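Local coordinates for prolyl 4-hydroxylase alpha subunit Fe(2+) 2OG dioxygenase domain-containing protein (Burkholderia ambifaria, PDB 3W20), which probably catalyses the 2-oxoglutarate-dependent oxidation of N-substituted L-amino acids, as a metal-binding dioxygenase of the double-stranded beta-helix fold crystallised here with zinc, at residues A[122-127]-A[132-137]; A[170-175]-A[264-269]. One frame throughout, in Å; residues are numbered along the deposited sequence.

Contact 1 is a short beta hairpin, 122-127 with 132-137, and contact 2 sets the loop 170-175 against the turn at 264-269. Their centres lie 12 Å apart. Strands 123-127 and 268-272 are parallel neighbours in one sheet, and Lys-123 N lies 3.1 Å from Trp-269 O, a probable backbone hydrogen bond between the contacts. A second bridge is apolar: Leu-170 CD2 comes within 3.7 Å of Ile-127 CD1, and Leu-170 also packs on Phe-135. Both contacts stay outside the zinc shell of His-155, Asp-157 and His-246; the side chains of Leu-125 and Phe-174 are about 12 and 10 Å from that of Asp-157.

Contact 1. Residues A[122-127]-A[132-137]; sequences AKPLTI and EVEFLL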
ATOM      1  N   ALA A 122      19.995   9.646   6.376  1.00 22.53           N
ATOM      2  CA  ALA A 122      18.831   8.740   6.497  1.00 20.69           C
ATOM      3  C   ALA A 122      17.957   8.817   5.234  1.00 21.44           C
ATOM      4  O   ALA A 122      17.929   9.869   4.503  1.00 19.30           O
ATOM      5  CB  ALA A 122      17.991   9.119   7.732  1.00 21.93           C
ATOM      6  N   LYS A 123      17.246   7.728   4.969  1.00 19.87           N
ATOM      7  CA  LYS A 123      16.294   7.687   3.867  1.00 21.19           C
ATOM      8  C   LYS A 123      14.992   7.100   4.421  1.00 20.02           C
ATOM      9  O   LYS A 123      15.013   6.501   5.481  1.00 20.18           O
ATOM     10  CB  LYS A 123      16.855   6.796   2.775  1.00 24.04           C
ATOM     11  CG  LYS A 123      17.948   7.458   1.934  1.00 27.97           C
ATOM     12  CD  LYS A 123      18.865   6.375   1.379  1.00 33.22           C
ATOM     13  CE  LYS A 123      19.960   6.974   0.502  1.00 41.42           C
ATOM     14  NZ  LYS A 123      21.092   7.257   1.417  1.00 44.31           N
ATOM     15  N   PRO A 124      13.859   7.269   3.722  1.00 19.44           N
ATOM     16  CA  PRO A 124      12.624   6.568   4.184  1.00 19.84           C
ATOM     17  C   PRO A 124      12.828   5.060   4.162  1.00 18.47           C
ATOM     18  O   PRO A 124      13.473   4.520   3.235  1.00 19.06           O
ATOM     19  CB  PRO A 124      11.566   6.954   3.162  1.00 24.44           C
ATOM     20  CG  PRO A 124      12.254   7.871   2.141  1.00 25.56           C
ATOM     21  CD  PRO A 124      13.712   8.045   2.467  1.00 23.18           C
ATOM     22  N   LEU A 125      12.276   4.365   5.144  1.00 18.08           N
ATOM     23  CA  LEU A 125      12.286   2.916   5.153  1.00 16.98           C
ATOM     24  C   LEU A 125      11.449   2.440   3.959  1.00 17.00           C
ATOM     25  O   LEU A 125      10.446   3.075   3.591  1.00 16.72           O
ATOM     26  CB  LEU A 125      11.654   2.387   6.457  1.00 15.80           C
ATOM     27  CG  LEU A 125      11.667   0.891   6.628  1.00 17.69           C
ATOM     28  CD1 LEU A 125      13.108   0.372   6.667  1.00 17.96           C
ATOM     29  CD2 LEU A 125      10.865   0.648   7.908  1.00 16.85           C
ATOM     30  N   THR A 126      11.849   1.340   3.354  1.00 18.19           N
ATOM     31  CA  THR A 126      11.095   0.798   2.200  1.00 21.05           C
ATOM     32  C   THR A 126      10.797  -0.666   2.455  1.00 21.20           C
ATOM     33  O   THR A 126      11.467  -1.345   3.253  1.00 20.83           O
ATOM     34  CB  THR A 126      11.872   0.958   0.868  1.00 21.61           C
ATOM     35  OG1 THR A 126      13.114   0.243   0.922  1.00 22.35           O
ATOM     36  CG2 THR A 126      12.079   2.459   0.480  1.00 21.02           C
ATOM     37  N   ILE A 127       9.756  -1.140   1.802  1.00 21.86           N
ATOM     38  CA  ILE A 127       9.460  -2.569   1.877  1.00 27.62           C
ATOM     39  C   ILE A 127       9.636  -3.158   0.485  1.00 29.40           C
ATOM     40  O   ILE A 127       9.479  -2.442  -0.512  1.00 32.83           O
ATOM     41  CB  ILE A 127       8.067  -2.748   2.479  1.00 25.08           C
ATOM     42  CG1 ILE A 127       7.690  -4.229   2.651  1.00 28.18           C
ATOM     43  CG2 ILE A 127       6.969  -1.915   1.784  1.00 27.76           C
ATOM     44  CD1 ILE A 127       6.676  -4.361   3.721  1.00 28.56           C
ATOM     45  N   GLU A 132      10.644  -1.087  -4.726  1.00 44.64           N
ATOM     46  CA  GLU A 132      10.529  -0.639  -3.331  1.00 42.22           C
ATOM     47  C   GLU A 132       9.629   0.598  -3.101  1.00 40.25           C
ATOM     48  O   GLU A 132       9.708   1.598  -3.818  1.00 47.10           O
ATOM     49  CB  GLU A 132      11.891  -0.498  -2.663  1.00 46.45           C
ATOM     50  CG  GLU A 132      12.628   0.777  -3.024  1.00 48.29           C
ATOM     51  CD  GLU A 132      14.130   0.598  -2.969  1.00 51.46           C
ATOM     52  OE1 GLU A 132      14.627  -0.138  -2.093  1.00 52.78           O
ATOM     53  OE2 GLU A 132      14.813   1.195  -3.818  1.00 58.12           O
ATOM     54  N   VAL A 133       8.753   0.490  -2.105  1.00 31.27           N
ATOM     55  CA  VAL A 133       7.783   1.544  -1.861  1.00 23.26           C
ATOM     56  C   VAL A 133       8.069   1.971  -0.397  1.00 20.19           C
ATOM     57  O   VAL A 133       8.619   1.207   0.387  1.00 18.02           O
ATOM     58  CB  VAL A 133       6.347   1.065  -2.096  1.00 26.08           C
ATOM     59  CG1 VAL A 133       6.224   0.355  -3.470  1.00 22.84           C
ATOM     60  CG2 VAL A 133       5.834   0.232  -0.962  1.00 24.09           C
ATOM     61  N   GLU A 134       7.727   3.195  -0.098  1.00 17.20           N
ATOM     62  CA  GLU A 134       8.176   3.851   1.130  1.00 16.76           C
ATOM     63  C   GLU A 134       7.077   3.719   2.184  1.00 16.14           C
ATOM     64  O   GLU A 134       5.887   3.799   1.899  1.00 17.21           O
ATOM     65  CB  GLU A 134       8.414   5.335   0.882  1.00 15.50           C
ATOM     66  CG  GLU A 134       9.558   5.547  -0.134  1.00 18.17           C
ATOM     67  CD  GLU A 134       9.799   7.027  -0.399  1.00 20.20           C
ATOM     68  OE1 GLU A 134       8.936   7.879  -0.147  1.00 19.96           O
ATOM     69  OE2 GLU A 134      10.916   7.321  -0.852  1.00 22.02           O
ATOM     70  N   PHE A 135       7.554   3.548   3.417  1.00 17.55           N
ATOM     71  CA  PHE A 135       6.761   3.823   4.596  1.00 15.71           C
ATOM     72  C   PHE A 135       6.521   5.328   4.705  1.00 16.14           C
ATOM     73  O   PHE A 135       7.296   6.173   4.147  1.00 17.63           O
ATOM     74  CB  PHE A 135       7.559   3.377   5.796  1.00 15.32           C
ATOM     75  CG  PHE A 135       7.549   1.842   6.017  1.00 16.45           C
ATOM     76  CD1 PHE A 135       6.839   1.267   7.069  1.00 18.13           C
ATOM     77  CD2 PHE A 135       8.277   1.018   5.197  1.00 17.03           C
ATOM     78  CE1 PHE A 135       6.838  -0.135   7.242  1.00 21.68           C
ATOM     79  CE2 PHE A 135       8.278  -0.367   5.361  1.00 20.19           C
ATOM     80  CZ  PHE A 135       7.580  -0.944   6.392  1.00 20.68           C
ATOM     81  N   LEU A 136       5.453   5.677   5.415  1.00 14.27           N
ATOM     82  CA  LEU A 136       5.195   7.061   5.747  1.00 16.91           C
ATOM     83  C   LEU A 136       6.432   7.624   6.475  1.00 16.64           C
ATOM     84  O   LEU A 136       7.015   6.945   7.354  1.00 16.74           O
ATOM     85  CB  LEU A 136       3.960   7.143   6.693  1.00 17.51           C
ATOM     86  CG  LEU A 136       3.729   8.516   7.286  1.00 16.71           C
ATOM     87  CD1 LEU A 136       3.283   9.370   6.089  1.00 20.63           C
ATOM     88  CD2 LEU A 136       2.615   8.519   8.318  1.00 20.18           C
ATOM     89  N   LEU A 137       6.815   8.895   6.202  1.00 17.01           N
ATOM     90  CA  LEU A 137       8.065   9.410   6.846  1.00 16.99           C
ATOM     91  C   LEU A 137       7.929   9.932   8.276  1.00 16.68           C
ATOM     92  O   LEU A 137       8.859   9.781   9.094  1.00 17.04           O
ATOM     93  CB  LEU A 137       8.725  10.537   5.990  1.00 15.83           C
ATOM     94  CG  LEU A 137       9.685  10.009   4.949  1.00 15.33           C
ATOM     95  CD1 LEU A 137       9.953  11.106   3.861  1.00 19.37           C
ATOM     96  CD2 LEU A 137      11.046   9.668   5.652  1.00 19.60           C
TER
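Leu-125 and Phe-135 lie side by side in the hairpin, with Leu-125 CD2 centred over one ring face, 3.7 Å from the centroid in a CH-pi contact. With Leu-125 CG trans to the backbone N (chi1 -177°), its branch runs alongside the phenyl group. The same two residues are joined through the backbone: Phe-135 N donates to Leu-125 O (2.9 Å). Ile-127 brings CB to within 3.7 Å of Phe-135 CE2 and sets CG2 against Val-133 CG2.

On the opposite sheet face, Thr-126 CG2 packs against Glu-134 CG. The Glu-134 chain extends past Pro-124, whose CG lies 3.3 Å from Glu-134 OE2, while Leu-137 CD2 meets Pro-124 CB at 3.7 Å. Ile-127 N donates to Val-133 O (3.0 Å); the return bond from Val-133 N is weak.

Further out, Phe-97 of helix 87-107 meets the Phe-135 ring edge-to-face, and Arg-102 of the second subunit binds Glu-132 O. The hairpin thus has an apolar side packed on Phe-97 and on the second subunit, and a side where the Glu-134 carboxylate crosses against the Pro-124 ring, tied to Asn-104 of the same helix and to Arg-108, which probably offsets its charge.

Contact 2. Residues A[170-175]-A[264-269]; sequences LKRSFP and HTEDGW
Arg-172 of the loop reaches Glu-266 of the turn. From CB its chain runs fully extended, CG anti to the backbone N (chi1 177°) and the following torsions extended as far as NE, which carries the guanidinium out to the acidic side chain. CZ stands 3.5 Å from Glu-266 OE1, and both terminal nitrogens converge on that one oxygen: NH1 donates at 3.0 Å in a salt bridge, whereas the bond from NH2, at 3.3 Å, is weak. NH1 approaches OE1 on its syn side, 33° out of the carboxylate plane, and its bond is bent, consistent with two nitrogens sharing one oxygen. The guanidinium and carboxylate planes are 16° apart. Glu-266 meets the arginine by folding at chi2.

Phe-174, from the same loop as Arg-172, sets CZ against a face of the guanidinium, 3.6 Å above its plane and toward the rim. Its ring edge faces His-264 O, and CE1 lies 4.1 Å from Thr-265 CG2. The phenyl group also touches Ile-263 of strand 255-265.

Thr-265 anchors the turn, as its OG1 accepts from Asp-267 N and donates to Gly-268 O, which also takes the Thr-265 N-H. Beyond the turn, Trp-269 NE1 lies over the face of the His-264 imidazole, whose ND1 bonds Asp-31.

At the protein surface, the loop 170-175 is thereby joined to a beta hairpin with a two-residue loop: a type I turn from Thr-265 to Gly-268, with an ST turn inside it, linking antiparallel strands 255-265 and 268-272 of the double-stranded beta-helix domain.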
ATOM      1  N   LEU A 170       6.933  -7.567   8.815  1.00 16.31           N
ATOM      2  CA  LEU A 170       8.230  -7.092   9.317  1.00 15.90           C
ATOM      3  C   LEU A 170       8.562  -7.838  10.568  1.00 15.98           C
ATOM      4  O   LEU A 170       8.091  -7.451  11.641  1.00 17.76           O
ATOM      5  CB  LEU A 170       8.029  -5.605   9.690  1.00 19.13           C
ATOM      6  CG  LEU A 170       8.119  -4.565   8.540  1.00 30.37           C
ATOM      7  CD1 LEU A 170       9.446  -3.806   8.451  1.00 29.32           C
ATOM      8  CD2 LEU A 170       7.753  -5.050   7.164  1.00 24.19           C
ATOM      9  N   LYS A 171       9.398  -8.867  10.469  1.00 14.96           N
ATOM     10  CA  LYS A 171       9.450  -9.790  11.566  1.00 17.27           C
ATOM     11  C   LYS A 171      10.720  -9.563  12.405  1.00 18.17           C
ATOM     12  O   LYS A 171      10.901 -10.161  13.496  1.00 21.03           O
ATOM     13  CB  LYS A 171       9.381 -11.201  11.037  1.00 17.71           C
ATOM     14  CG  LYS A 171       7.962 -11.526  10.485  1.00 21.20           C
ATOM     15  CD  LYS A 171       7.779 -13.024  10.269  1.00 21.82           C
ATOM     16  CE  LYS A 171       6.584 -13.271   9.399  1.00 22.61           C
ATOM     17  NZ  LYS A 171       5.351 -13.100  10.231  1.00 22.04           N
ATOM     18  N   ARG A 172      11.530  -8.655  11.914  1.00 17.45           N
ATOM     19  CA  ARG A 172      12.799  -8.364  12.553  1.00 16.37           C
ATOM     20  C   ARG A 172      12.700  -7.167  13.492  1.00 16.67           C
ATOM     21  O   ARG A 172      12.163  -6.105  13.118  1.00 16.27           O
ATOM     22  CB  ARG A 172      13.855  -8.139  11.509  1.00 16.74           C
ATOM     23  CG  ARG A 172      15.215  -7.740  12.114  1.00 18.76           C
ATOM     24  CD  ARG A 172      16.209  -7.509  10.945  1.00 20.93           C
ATOM     25  NE  ARG A 172      17.515  -7.202  11.513  1.00 22.97           N
ATOM     26  CZ  ARG A 172      18.568  -6.778  10.841  1.00 24.12           C
ATOM     27  NH1 ARG A 172      18.485  -6.505   9.526  1.00 26.10           N
ATOM     28  NH2 ARG A 172      19.681  -6.497  11.508  1.00 22.54           N
ATOM     29  N   SER A 173      13.191  -7.387  14.714  1.00 14.36           N
ATOM     30  CA  SER A 173      13.222  -6.334  15.750  1.00 14.95           C
ATOM     31  C   SER A 173      14.572  -5.681  15.749  1.00 14.58           C
ATOM     32  O   SER A 173      15.587  -6.370  15.519  1.00 17.81           O
ATOM     33  CB  SER A 173      12.932  -6.886  17.133  1.00 13.55           C
ATOM     34  OG  SER A 173      13.014  -5.892  18.220  1.00 14.49           O
ATOM     35  N   PHE A 174      14.600  -4.349  16.000  1.00 13.75           N
ATOM     36  CA  PHE A 174      15.837  -3.581  16.066  1.00 14.84           C
ATOM     37  C   PHE A 174      15.965  -3.090  17.481  1.00 14.52           C
ATOM     38  O   PHE A 174      15.141  -2.256  17.934  1.00 12.82           O
ATOM     39  CB  PHE A 174      15.736  -2.385  15.104  1.00 13.54           C
ATOM     40  CG  PHE A 174      15.797  -2.814  13.628  1.00 16.95           C
ATOM     41  CD1 PHE A 174      16.995  -2.713  12.921  1.00 16.62           C
ATOM     42  CD2 PHE A 174      14.715  -3.444  13.020  1.00 17.20           C
ATOM     43  CE1 PHE A 174      17.069  -3.107  11.567  1.00 17.04           C
ATOM     44  CE2 PHE A 174      14.819  -3.940  11.708  1.00 18.69           C
ATOM     45  CZ  PHE A 174      16.010  -3.754  10.981  1.00 15.82           C
ATOM     46  N   PRO A 175      16.920  -3.646  18.273  1.00 14.72           N
ATOM     47  CA  PRO A 175      16.854  -3.286  19.709  1.00 14.13           C
ATOM     48  C   PRO A 175      17.139  -1.829  20.014  1.00 14.24           C
ATOM     49  O   PRO A 175      16.726  -1.305  21.049  1.00 14.74           O
ATOM     50  CB  PRO A 175      17.974  -4.179  20.349  1.00 16.47           C
ATOM     51  CG  PRO A 175      18.793  -4.644  19.176  1.00 16.26           C
ATOM     52  CD  PRO A 175      17.977  -4.643  17.947  1.00 14.60           C
ATOM     53  N   HIS A 264      18.456   1.449  12.354  1.00 16.09           N
ATOM     54  CA  HIS A 264      19.732   1.445  11.638  1.00 17.88           C
ATOM     55  C   HIS A 264      19.845   0.143  10.885  1.00 18.11           C
ATOM     56  O   HIS A 264      20.148  -0.893  11.460  1.00 17.68           O
ATOM     57  CB  HIS A 264      20.860   1.597  12.641  1.00 18.80           C
ATOM     58  CG  HIS A 264      22.194   1.936  11.992  1.00 22.07           C
ATOM     59  ND1 HIS A 264      23.295   2.245  12.730  1.00 25.03           N
ATOM     60  CD2 HIS A 264      22.558   2.061  10.653  1.00 23.16           C
ATOM     61  CE1 HIS A 264      24.339   2.542  11.869  1.00 24.77           C
ATOM     62  NE2 HIS A 264      23.885   2.437  10.616  1.00 22.02           N
ATOM     63  N   THR A 265      19.600   0.191   9.588  1.00 19.83           N
ATOM     64  CA  THR A 265      19.663  -1.041   8.788  1.00 21.25           C
ATOM     65  C   THR A 265      21.009  -1.219   8.116  1.00 22.75           C
ATOM     66  O   THR A 265      21.846  -0.300   8.146  1.00 21.00           O
ATOM     67  CB  THR A 265      18.572  -1.085   7.713  1.00 22.79           C
ATOM     68  OG1 THR A 265      18.922  -0.230   6.635  1.00 24.23           O
ATOM     69  CG2 THR A 265      17.239  -0.608   8.333  1.00 24.49           C
ATOM     70  N   GLU A 266      21.238  -2.462   7.609  1.00 22.96           N
ATOM     71  CA  GLU A 266      22.417  -2.784   6.815  1.00 27.38           C
ATOM     72  C   GLU A 266      22.675  -1.719   5.747  1.00 28.32           C
ATOM     73  O   GLU A 266      23.832  -1.441   5.449  1.00 29.76           O
ATOM     74  CB  GLU A 266      22.288  -4.212   6.195  1.00 30.19           C
ATOM     75  CG  GLU A 266      22.833  -5.445   6.988  1.00 35.57           C
ATOM     76  CD  GLU A 266      22.390  -5.721   8.443  1.00 46.33           C
ATOM     77  OE1 GLU A 266      21.359  -6.438   8.722  1.00 42.10           O
ATOM     78  OE2 GLU A 266      23.188  -5.340   9.342  1.00 44.21           O
ATOM     79  N   ASP A 267      21.634  -1.058   5.228  1.00 29.16           N
ATOM     80  CA  ASP A 267      21.797  -0.074   4.142  1.00 29.42           C
ATOM     81  C   ASP A 267      21.864   1.399   4.589  1.00 26.35           C
ATOM     82  O   ASP A 267      21.943   2.341   3.799  1.00 25.26           O
ATOM     83  CB  ASP A 267      20.660  -0.285   3.150  1.00 31.44           C
ATOM     84  CG  ASP A 267      20.769  -1.612   2.465  1.00 36.01           C
ATOM     85  OD1 ASP A 267      21.902  -1.926   2.058  1.00 39.04           O
ATOM     86  OD2 ASP A 267      19.765  -2.319   2.375  1.00 39.73           O
ATOM     87  N   GLY A 268      21.757   1.593   5.888  1.00 25.05           N
ATOM     88  CA  GLY A 268      21.892   2.916   6.472  1.00 22.72           C
ATOM     89  C   GLY A 268      20.665   3.161   7.368  1.00 22.19           C
ATOM     90  O   GLY A 268      19.757   2.313   7.501  1.00 24.27           O
ATOM     91  N   TRP A 269      20.621   4.350   7.894  1.00 21.85           N
ATOM     92  CA  TRP A 269      19.520   4.818   8.753  1.00 18.57           C
ATOM     93  C   TRP A 269      18.274   5.005   7.966  1.00 18.32           C
ATOM     94  O   TRP A 269      18.283   5.582   6.874  1.00 18.14           O
ATOM     95  CB  TRP A 269      19.972   6.143   9.308  1.00 18.68           C
ATOM     96  CG  TRP A 269      20.908   5.983  10.468  1.00 20.08           C
ATOM     97  CD1 TRP A 269      22.313   6.145  10.474  1.00 22.89           C
ATOM     98  CD2 TRP A 269      20.558   5.573  11.797  1.00 18.89           C
ATOM     99  NE1 TRP A 269      22.829   5.830  11.712  1.00 22.77           N
ATOM    100  CE2 TRP A 269      21.806   5.519  12.564  1.00 21.02           C
ATOM    101  CE3 TRP A 269      19.357   5.305  12.450  1.00 17.83           C
ATOM    102  CZ2 TRP A 269      21.808   5.163  13.906  1.00 17.81           C
ATOM    103  CZ3 TRP A 269      19.399   4.970  13.790  1.00 18.71           C
ATOM    104  CH2 TRP A 269      20.606   4.917  14.496  1.00 16.47           C
TER